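Local coordinates for regulator of nonsense transcripts 2 (Homo sapiens, PDB 4CEK), which takes part in nonsense-mediated mRNA decay as the factor UPF2, the fragment here being the second of its three MIF4G domains, at residues Lys115-Ala120 with Met143-Lys148; Asp92-Leu97 with Leu154-Phe159; Asn20-Lys25 with Leu133-Ala138. All blocks are in the same frame, centred on the assembly; numbering follows the deposited sequence.

The three contacts join four helices that follow one another in the chain (89-99, 110-124, 131-144, 148-159) and the loop 20-25 of an all-helical MIF4G domain. Contact 3 and contact 1 share helix 131-144: the loop 20-25 packs on its N-terminal half at 133-138, while helix 110-124 meets the turn at its end, 143-148. Their centres are about 17 Å apart, with nearest atoms about 5 Å apart and no touch. Helix 148-159 follows that turn and carries contact 2, where helix 89-99 packs at 154-159; the centres of contacts 1 and 2 are about 16 Å apart. Contacts 2 and 3 are the most separated, about 23 Å between centres.

Contact 1 (Lys115-Ala120 with Met143-Lys148); sequences KLIVDA and MNMNTK
Met145 reaches Ile117 and Val118 with its CG anti to the carbonyl carbon (chi1 -42°), runs straight on to SD, and then bends at chi3 (64°) toward Val118. Ile117 puts CG1 between its own backbone N and carbonyl carbon, chi1 88°, and from there CD1 reaches the middle of the methionine chain. There Ile117 CD1 lies 3.8 Å from Met145 CG and 4.1 Å from Met145 SD, an apolar contact in which the two chains run slantwise past each other. Val118 offers its isopropyl group to the methionine end, although the modelled spacing around Met145 CE is too short to be real, and the exact seat of that methyl is doubtful. This is packing within the helical MIF4G fold: one turn of helix 110-124 lies against the connection between helices 131-144 and 148-159, and their backbones come nearest at Val118 CA and Met145 CA, 6.8 Å apart. An alanine in place of Met145 would keep only CB and is likely to leave Ile117 CD1 without the CG and SD it packs on. The connection is also held by polar bonds: Met145 O accepts from Asn150 ND2, Asn146 OD1 accepts from Arg151 NH1, and Thr147 OG1 donates to Asn146 O at 2.7 Å, coming in from above the carbonyl plane.

Contact 2 (Asp92-Leu97 with Leu154-Phe159); sequences DLTKKL and LVRALF
Helix 89-99 packs on helix 148-159 of the MIF4G domain in a roughly antiparallel pair, and Thr94 and Arg156 touch where the two backbones come nearest, Thr94 CA and Arg156 CA being 6.5 Å apart. The axes of the short segments make 141° between their directions and pass 9.7 Å apart. Thr94 uses both of its branches. Its methyl, held anti to the backbone N, presses on the start of the arginine chain, with Thr94 CG2 at 3.6 Å from Arg156 CB. The hydroxyl, beside the backbone N (chi1 -56°), is hydrogen-bonded to Ala90 O one turn back, which satisfies it within its own helix. From that position Thr94 OG1 also lies 3.8 Å from Phe159 CD2, an oblique approach to the ring. Farther along, Arg156 stretches out from CG to NE and brings its guanidinium across Leu97: Leu97 CB is 3.5 Å from Arg156 NH1, and Leu97 CD1 lies over one face of the planar group, the two side chains crossing at about a right angle. No hydrogen bond spans the interface; it is made by van der Waals contacts, including alkyl groups on a guanidinium. Arg156 also touches Leu98. Phe159 packs against Ala90 and Glu91 of helix 89-99 and Leu190 of helix 185-203, with Lys215 in a cation-pi contact, while Leu154 and Leu158 turn to helix 169-179, leaving helix 148-159 wedged among its helical neighbours.

Contact 3 (Asn20-Lys25 with Leu133-Ala138); sequences NLIDLK and LIDKAA
Ile22 and Leu24 bring the loop that follows helix 13-19 against helix 131-144 of the MIF4G domain, so this is a loop laid on the surface of a helix, touching residues one turn apart on it. The apolar part is small. Leu24, with CG anti to its carbonyl carbon, sends CD1 to the helix, where Leu24 CD1 is 4.3 Å from Ala138 CB and 4.1 Å from Ala138 O. Leu24 is buried, and it also packs on Met139 and Cys142 of the same helix and on Leu179 of helix 169-179, while Ala138 meets Leu175 there. A mixed contact comes next: Ile22 lays its CG1 beside the carboxylate of Asp135, Ile22 CG1 standing 3.7 Å from Asp135 OD2, and the side chains slant across each other. CG1 of the isoleucine is placed beside the backbone N (chi1 -71°), which turns it to the helix. No hydrogen bond links the two segments directly.

Charge enters through a third party. Asp135 OD2 makes a salt bridge to Arg174 NH2, which probably balances the charge of this buried residue, and that same NH2 donates to Asn20 O, so one guanidinium nitrogen ties the beginning of the loop to the helix.

The loop has its own internal bond near the far end. Asp23 is the centre of an inverse gamma turn and forms an Asx turn: Lys25 N donates to Asp23 OD1 at 3.2 Å, with an N-H...O angle of 135°, meeting the carboxylate from above its plane.

Contact 1 (Lys115-Ala120 with Met143-Lys148)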
loop_
_atom_site.group_PDB
_atom_site.type_symbol
_atom_site.label_atom_id
_atom_site.label_comp_id
_atom_site.label_asym_id
_atom_site.label_seq_id
_atom_site.Cartn_x
_atom_site.Cartn_y
_atom_site.Cartn_z
ATOM N N LYS A 115 -1.238 18.587 -20.030
ATOM C CA LYS A 115 -1.233 18.885 -18.589
ATOM C C LYS A 115 -2.685 19.028 -18.070
ATOM O O LYS A 115 -3.056 18.455 -17.039
ATOM C CB LYS A 115 -0.426 20.160 -18.291
ATOM C CG LYS A 115 -0.213 20.442 -16.809
ATOM C CD LYS A 115 -0.264 21.922 -16.444
ATOM C CE LYS A 115 0.174 22.114 -14.996
ATOM N NZ LYS A 115 -0.090 23.466 -14.430
ATOM N N LEU A 116 -3.504 19.785 -18.797
ATOM C CA LEU A 116 -4.879 20.035 -18.376
ATOM C C LEU A 116 -5.642 18.727 -18.214
ATOM O O LEU A 116 -6.309 18.548 -17.208
ATOM C CB LEU A 116 -5.613 20.995 -19.333
ATOM C CG LEU A 116 -7.012 21.499 -18.912
ATOM C CD1 LEU A 116 -7.053 21.818 -17.420
ATOM C CD2 LEU A 116 -7.466 22.715 -19.722
ATOM N N ILE A 117 -5.509 17.798 -19.157
ATOM C CA ILE A 117 -6.268 16.566 -19.073
ATOM C C ILE A 117 -5.710 15.632 -17.986
ATOM O O ILE A 117 -6.472 14.891 -17.360
ATOM C CB ILE A 117 -6.418 15.843 -20.428
ATOM C CG1 ILE A 117 -5.269 14.895 -20.714
ATOM C CG2 ILE A 117 -6.557 16.835 -21.582
ATOM C CD1 ILE A 117 -5.784 13.514 -21.085
ATOM N N VAL A 118 -4.397 15.683 -17.745
ATOM C CA VAL A 118 -3.798 14.937 -16.649
ATOM C C VAL A 118 -4.224 15.454 -15.263
ATOM O O VAL A 118 -4.478 14.676 -14.350
ATOM C CB VAL A 118 -2.258 14.931 -16.721
ATOM C CG1 VAL A 118 -1.703 14.115 -15.577
ATOM C CG2 VAL A 118 -1.777 14.354 -18.046
ATOM N N ASP A 119 -4.292 16.760 -15.103
ATOM C CA ASP A 119 -4.725 17.326 -13.842
ATOM C C ASP A 119 -6.192 16.986 -13.606
ATOM O O ASP A 119 -6.606 16.797 -12.466
ATOM C CB ASP A 119 -4.496 18.845 -13.819
ATOM C CG ASP A 119 -3.004 19.223 -13.760
ATOM O OD1 ASP A 119 -2.105 18.330 -13.837
ATOM O OD2 ASP A 119 -2.729 20.443 -13.638
ATOM N N ALA A 120 -6.970 16.893 -14.683
ATOM C CA ALA A 120 -8.350 16.421 -14.596
ATOM C C ALA A 120 -8.370 14.986 -14.122
ATOM O O ALA A 120 -9.172 14.603 -13.257
ATOM C CB ALA A 120 -9.050 16.498 -15.966
ATOM N N MET A 143 -3.079 5.170 -22.592
ATOM C CA MET A 143 -3.312 5.464 -23.996
ATOM C C MET A 143 -3.252 6.933 -24.374
ATOM O O MET A 143 -3.007 7.234 -25.536
ATOM C CB MET A 143 -4.683 4.942 -24.401
ATOM C CG MET A 143 -4.708 3.444 -24.629
ATOM S SD MET A 143 -5.544 3.077 -26.168
ATOM C CE MET A 143 -4.590 4.024 -27.369
ATOM N N ASN A 144 -3.498 7.842 -23.428
ATOM C CA ASN A 144 -3.543 9.274 -23.739
ATOM C C ASN A 144 -2.569 10.148 -22.964
ATOM O O ASN A 144 -2.434 11.349 -23.265
ATOM C CB ASN A 144 -4.963 9.790 -23.513
ATOM C CG ASN A 144 -6.009 8.839 -24.057
ATOM O OD1 ASN A 144 -5.815 8.236 -25.106
ATOM N ND2 ASN A 144 -7.102 8.680 -23.339
ATOM N N MET A 145 -1.893 9.577 -21.966
ATOM C CA MET A 145 -1.192 10.415 -20.971
ATOM C C MET A 145 0.183 9.929 -20.576
ATOM O O MET A 145 0.866 10.615 -19.838
ATOM C CB MET A 145 -2.017 10.541 -19.687
ATOM C CG MET A 145 -3.497 10.749 -19.911
ATOM S SD MET A 145 -4.413 10.760 -18.375
ATOM C CE MET A 145 -3.694 12.205 -17.650
ATOM N N ASN A 146 0.586 8.766 -21.054
ATOM C CA ASN A 146 1.861 8.209 -20.670
ATOM C C ASN A 146 3.055 9.089 -21.104
ATOM O O ASN A 146 3.259 9.390 -22.272
ATOM C CB ASN A 146 1.996 6.797 -21.215
ATOM C CG ASN A 146 3.111 6.048 -20.552
ATOM O OD1 ASN A 146 3.688 6.540 -19.585
ATOM N ND2 ASN A 146 3.423 4.855 -21.053
ATOM N N THR A 147 3.853 9.480 -20.126
ATOM C CA THR A 147 4.863 10.510 -20.284
ATOM C C THR A 147 5.624 10.489 -18.971
ATOM O O THR A 147 5.005 10.552 -17.901
ATOM C CB THR A 147 4.200 11.875 -20.471
ATOM O OG1 THR A 147 3.762 12.012 -21.833
ATOM C CG2 THR A 147 5.138 12.994 -20.087
ATOM N N LYS A 148 6.941 10.340 -19.055
ATOM C CA LYS A 148 7.821 10.387 -17.904
ATOM C C LYS A 148 7.326 11.393 -16.857
ATOM O O LYS A 148 7.078 11.021 -15.709
ATOM C CB LYS A 148 9.256 10.730 -18.330
ATOM C CG LYS A 148 10.321 10.140 -17.411
ATOM C CD LYS A 148 11.596 10.979 -17.391
ATOM C CE LYS A 148 12.553 10.517 -16.296
ATOM N NZ LYS A 148 13.988 10.724 -16.654
#

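Contact 2 (Asp92-Leu97 with Leu154-Phe159)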
loop_
_atom_site.group_PDB
_atom_site.type_symbol
_atom_site.label_atom_id
_atom_site.label_comp_id
_atom_site.label_asym_id
_atom_site.label_seq_id
_atom_site.Cartn_x
_atom_site.Cartn_y
_atom_site.Cartn_z
ATOM N N ASP A 92 3.276 16.021 2.843
ATOM C CA ASP A 92 3.310 17.472 2.699
ATOM C C ASP A 92 4.352 17.900 1.656
ATOM O O ASP A 92 4.060 18.698 0.763
ATOM C CB ASP A 92 3.633 18.158 4.034
ATOM C CG ASP A 92 3.598 19.699 3.930
ATOM O OD1 ASP A 92 2.490 20.301 3.946
ATOM O OD2 ASP A 92 4.687 20.299 3.813
ATOM N N LEU A 93 5.565 17.383 1.813
ATOM C CA LEU A 93 6.653 17.604 0.868
ATOM C C LEU A 93 6.274 17.160 -0.545
ATOM O O LEU A 93 6.451 17.911 -1.492
ATOM C CB LEU A 93 7.907 16.860 1.339
ATOM C CG LEU A 93 9.129 16.843 0.428
ATOM C CD1 LEU A 93 9.482 18.238 -0.106
ATOM C CD2 LEU A 93 10.288 16.229 1.213
ATOM N N THR A 94 5.740 15.944 -0.681
ATOM C CA THR A 94 5.245 15.478 -1.979
ATOM C C THR A 94 4.155 16.392 -2.581
ATOM O O THR A 94 4.176 16.665 -3.789
ATOM C CB THR A 94 4.735 14.026 -1.912
ATOM O OG1 THR A 94 5.783 13.192 -1.419
ATOM C CG2 THR A 94 4.291 13.517 -3.303
ATOM N N LYS A 95 3.217 16.853 -1.745
ATOM C CA LYS A 95 2.109 17.704 -2.204
ATOM C C LYS A 95 2.611 19.047 -2.746
ATOM O O LYS A 95 2.059 19.573 -3.726
ATOM C CB LYS A 95 1.099 17.960 -1.077
ATOM C CG LYS A 95 -0.137 18.719 -1.532
ATOM C CD LYS A 95 -1.167 18.863 -0.420
ATOM C CE LYS A 95 -2.398 19.630 -0.903
ATOM N NZ LYS A 95 -3.407 19.854 0.177
ATOM N N LYS A 96 3.641 19.601 -2.102
ATOM C CA LYS A 96 4.233 20.865 -2.544
ATOM C C LYS A 96 5.016 20.716 -3.853
ATOM O O LYS A 96 5.037 21.645 -4.664
ATOM C CB LYS A 96 5.090 21.485 -1.427
ATOM C CG LYS A 96 4.273 22.408 -0.524
ATOM C CD LYS A 96 4.495 22.188 0.960
ATOM C CE LYS A 96 3.518 23.016 1.785
ATOM N NZ LYS A 96 2.087 22.732 1.465
ATOM N N LEU A 97 5.645 19.558 -4.062
ATOM C CA LEU A 97 6.317 19.277 -5.335
ATOM C C LEU A 97 5.280 19.241 -6.479
ATOM O O LEU A 97 5.521 19.806 -7.546
ATOM C CB LEU A 97 7.147 17.976 -5.273
ATOM C CG LEU A 97 8.348 17.967 -4.300
ATOM C CD1 LEU A 97 9.122 16.644 -4.279
ATOM C CD2 LEU A 97 9.287 19.128 -4.608
ATOM N N LEU A 154 1.556 10.911 -11.460
ATOM C CA LEU A 154 0.654 9.843 -11.035
ATOM C C LEU A 154 1.130 9.282 -9.692
ATOM O O LEU A 154 0.411 9.327 -8.711
ATOM C CB LEU A 154 0.603 8.705 -12.051
ATOM C CG LEU A 154 -0.263 7.506 -11.648
ATOM C CD1 LEU A 154 -1.641 7.937 -11.149
ATOM C CD2 LEU A 154 -0.346 6.435 -12.733
ATOM N N VAL A 155 2.374 8.807 -9.659
ATOM C CA VAL A 155 3.000 8.249 -8.458
ATOM C C VAL A 155 2.763 9.163 -7.258
ATOM O O VAL A 155 2.356 8.713 -6.189
ATOM C CB VAL A 155 4.506 8.023 -8.685
ATOM C CG1 VAL A 155 5.226 7.887 -7.359
ATOM C CG2 VAL A 155 4.759 6.808 -9.554
ATOM N N ARG A 156 2.947 10.454 -7.452
ATOM C CA ARG A 156 2.835 11.386 -6.353
ATOM C C ARG A 156 1.391 11.596 -5.913
ATOM O O ARG A 156 1.115 11.790 -4.724
ATOM C CB ARG A 156 3.491 12.717 -6.721
ATOM C CG ARG A 156 5.001 12.618 -6.865
ATOM C CD ARG A 156 5.603 13.921 -7.388
ATOM N NE ARG A 156 6.932 13.714 -7.955
ATOM C CZ ARG A 156 7.799 14.684 -8.268
ATOM N NH1 ARG A 156 7.512 15.961 -8.077
ATOM N NH2 ARG A 156 8.976 14.368 -8.775
ATOM N N ALA A 157 0.461 11.547 -6.856
ATOM C CA ALA A 157 -0.965 11.632 -6.507
ATOM C C ALA A 157 -1.431 10.366 -5.806
ATOM O O ALA A 157 -2.227 10.441 -4.885
ATOM C CB ALA A 157 -1.836 11.912 -7.726
ATOM N N LEU A 158 -0.958 9.208 -6.238
ATOM C CA LEU A 158 -1.241 7.961 -5.524
ATOM C C LEU A 158 -0.703 8.010 -4.077
ATOM O O LEU A 158 -1.387 7.601 -3.160
ATOM C CB LEU A 158 -0.657 6.781 -6.274
ATOM C CG LEU A 158 -1.195 6.591 -7.687
ATOM C CD1 LEU A 158 -0.649 5.314 -8.290
ATOM C CD2 LEU A 158 -2.714 6.541 -7.633
ATOM N N PHE A 159 0.485 8.586 -3.868
ATOM C CA PHE A 159 1.144 8.543 -2.560
ATOM C C PHE A 159 0.456 9.460 -1.544
ATOM O O PHE A 159 0.445 9.166 -0.337
ATOM C CB PHE A 159 2.627 8.913 -2.701
ATOM C CG PHE A 159 3.374 8.977 -1.394
ATOM C CD1 PHE A 159 3.874 7.817 -0.804
ATOM C CD2 PHE A 159 3.593 10.191 -0.761
ATOM C CE1 PHE A 159 4.582 7.868 0.390
ATOM C CE2 PHE A 159 4.298 10.251 0.427
ATOM C CZ PHE A 159 4.807 9.082 1.011
#

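Contact 3 (Asn20-Lys25 with Leu133-Ala138)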
loop_
_atom_site.group_PDB
_atom_site.type_symbol
_atom_site.label_atom_id
_atom_site.label_comp_id
_atom_site.label_asym_id
_atom_site.label_seq_id
_atom_site.Cartn_x
_atom_site.Cartn_y
_atom_site.Cartn_z
ATOM N N ASN A 20 -6.951 -11.225 -11.344
ATOM C CA ASN A 20 -7.420 -11.053 -12.732
ATOM C C ASN A 20 -7.404 -9.608 -13.156
ATOM O O ASN A 20 -8.367 -8.847 -12.960
ATOM C CB ASN A 20 -8.802 -11.687 -12.938
ATOM C CG ASN A 20 -8.728 -13.201 -12.925
ATOM O OD1 ASN A 20 -9.479 -13.873 -12.217
ATOM N ND2 ASN A 20 -7.767 -13.746 -13.669
ATOM N N LEU A 21 -6.269 -9.238 -13.730
ATOM C CA LEU A 21 -5.985 -7.876 -14.129
ATOM C C LEU A 21 -6.250 -7.766 -15.625
ATOM O O LEU A 21 -6.221 -8.774 -16.342
ATOM C CB LEU A 21 -4.522 -7.513 -13.785
ATOM C CG LEU A 21 -4.128 -7.479 -12.294
ATOM C CD1 LEU A 21 -2.724 -6.932 -12.105
ATOM C CD2 LEU A 21 -5.126 -6.642 -11.511
ATOM N N ILE A 22 -6.546 -6.556 -16.081
ATOM C CA ILE A 22 -6.639 -6.318 -17.507
ATOM C C ILE A 22 -5.228 -6.352 -18.085
ATOM O O ILE A 22 -4.300 -5.761 -17.525
ATOM C CB ILE A 22 -7.341 -4.993 -17.848
ATOM C CG1 ILE A 22 -8.840 -5.092 -17.548
ATOM C CG2 ILE A 22 -7.170 -4.665 -19.331
ATOM C CD1 ILE A 22 -9.709 -4.390 -18.574
ATOM N N ASP A 23 -5.081 -7.091 -19.183
ATOM C CA ASP A 23 -3.817 -7.214 -19.901
ATOM C C ASP A 23 -3.634 -5.991 -20.805
ATOM O O ASP A 23 -4.068 -5.973 -21.953
ATOM C CB ASP A 23 -3.820 -8.509 -20.716
ATOM C CG ASP A 23 -2.516 -8.754 -21.442
ATOM O OD1 ASP A 23 -1.519 -8.032 -21.207
ATOM O OD2 ASP A 23 -2.489 -9.688 -22.271
ATOM N N LEU A 24 -3.005 -4.957 -20.272
ATOM C CA LEU A 24 -2.756 -3.777 -21.052
ATOM C C LEU A 24 -1.676 -3.981 -22.098
ATOM O O LEU A 24 -1.634 -3.209 -23.044
ATOM C CB LEU A 24 -2.357 -2.597 -20.183
ATOM C CG LEU A 24 -3.338 -2.101 -19.139
ATOM C CD1 LEU A 24 -2.779 -0.785 -18.650
ATOM C CD2 LEU A 24 -4.756 -1.933 -19.650
ATOM N N LYS A 25 -0.808 -4.986 -21.966
ATOM C CA LYS A 25 0.344 -5.073 -22.885
ATOM C C LYS A 25 -0.097 -5.345 -24.327
ATOM O O LYS A 25 0.665 -5.116 -25.263
ATOM C CB LYS A 25 1.417 -6.085 -22.432
ATOM C CG LYS A 25 2.840 -5.554 -22.650
ATOM C CD LYS A 25 3.900 -6.631 -22.856
ATOM C CE LYS A 25 5.220 -6.013 -23.322
ATOM N NZ LYS A 25 6.132 -6.986 -23.998
ATOM N N LEU A 133 -14.361 0.945 -12.732
ATOM C CA LEU A 133 -13.850 2.329 -12.816
ATOM C C LEU A 133 -12.294 2.417 -12.793
ATOM O O LEU A 133 -11.723 3.229 -13.504
ATOM C CB LEU A 133 -14.411 3.220 -11.701
ATOM C CG LEU A 133 -15.788 3.920 -11.793
ATOM C CD1 LEU A 133 -16.013 4.668 -10.469
ATOM C CD2 LEU A 133 -15.916 4.898 -12.981
ATOM N N ILE A 134 -11.614 1.606 -11.976
ATOM C CA ILE A 134 -10.154 1.790 -11.781
ATOM C C ILE A 134 -9.405 1.187 -12.976
ATOM O O ILE A 134 -8.394 1.734 -13.400
ATOM C CB ILE A 134 -9.632 1.255 -10.399
ATOM C CG1 ILE A 134 -8.307 1.922 -9.996
ATOM C CG2 ILE A 134 -9.438 -0.248 -10.427
ATOM C CD1 ILE A 134 -8.415 3.384 -9.588
ATOM N N ASP A 135 -9.922 0.090 -13.529
ATOM C CA ASP A 135 -9.395 -0.479 -14.779
ATOM C C ASP A 135 -9.537 0.499 -15.966
ATOM O O ASP A 135 -8.628 0.628 -16.778
ATOM C CB ASP A 135 -10.071 -1.827 -15.092
ATOM C CG ASP A 135 -9.617 -2.975 -14.133
ATOM O OD1 ASP A 135 -8.722 -2.741 -13.298
ATOM O OD2 ASP A 135 -10.144 -4.118 -14.221
ATOM N N LYS A 136 -10.658 1.209 -16.050
ATOM C CA LYS A 136 -10.837 2.248 -17.084
ATOM C C LYS A 136 -9.785 3.340 -16.970
ATOM O O LYS A 136 -9.215 3.786 -17.977
ATOM C CB LYS A 136 -12.236 2.881 -17.017
ATOM C CG LYS A 136 -13.292 2.106 -17.792
ATOM C CD LYS A 136 -14.719 2.568 -17.470
ATOM C CE LYS A 136 -15.775 1.706 -18.167
ATOM N NZ LYS A 136 -16.867 1.271 -17.246
ATOM N N ALA A 137 -9.545 3.773 -15.740
ATOM C CA ALA A 137 -8.549 4.804 -15.457
ATOM C C ALA A 137 -7.163 4.390 -15.967
ATOM O O ALA A 137 -6.415 5.212 -16.522
ATOM C CB ALA A 137 -8.516 5.104 -13.959
ATOM N N ALA A 138 -6.837 3.116 -15.776
ATOM C CA ALA A 138 -5.609 2.548 -16.284
ATOM C C ALA A 138 -5.545 2.583 -17.821
ATOM O O ALA A 138 -4.494 2.884 -18.387
ATOM C CB ALA A 138 -5.441 1.120 -15.788
#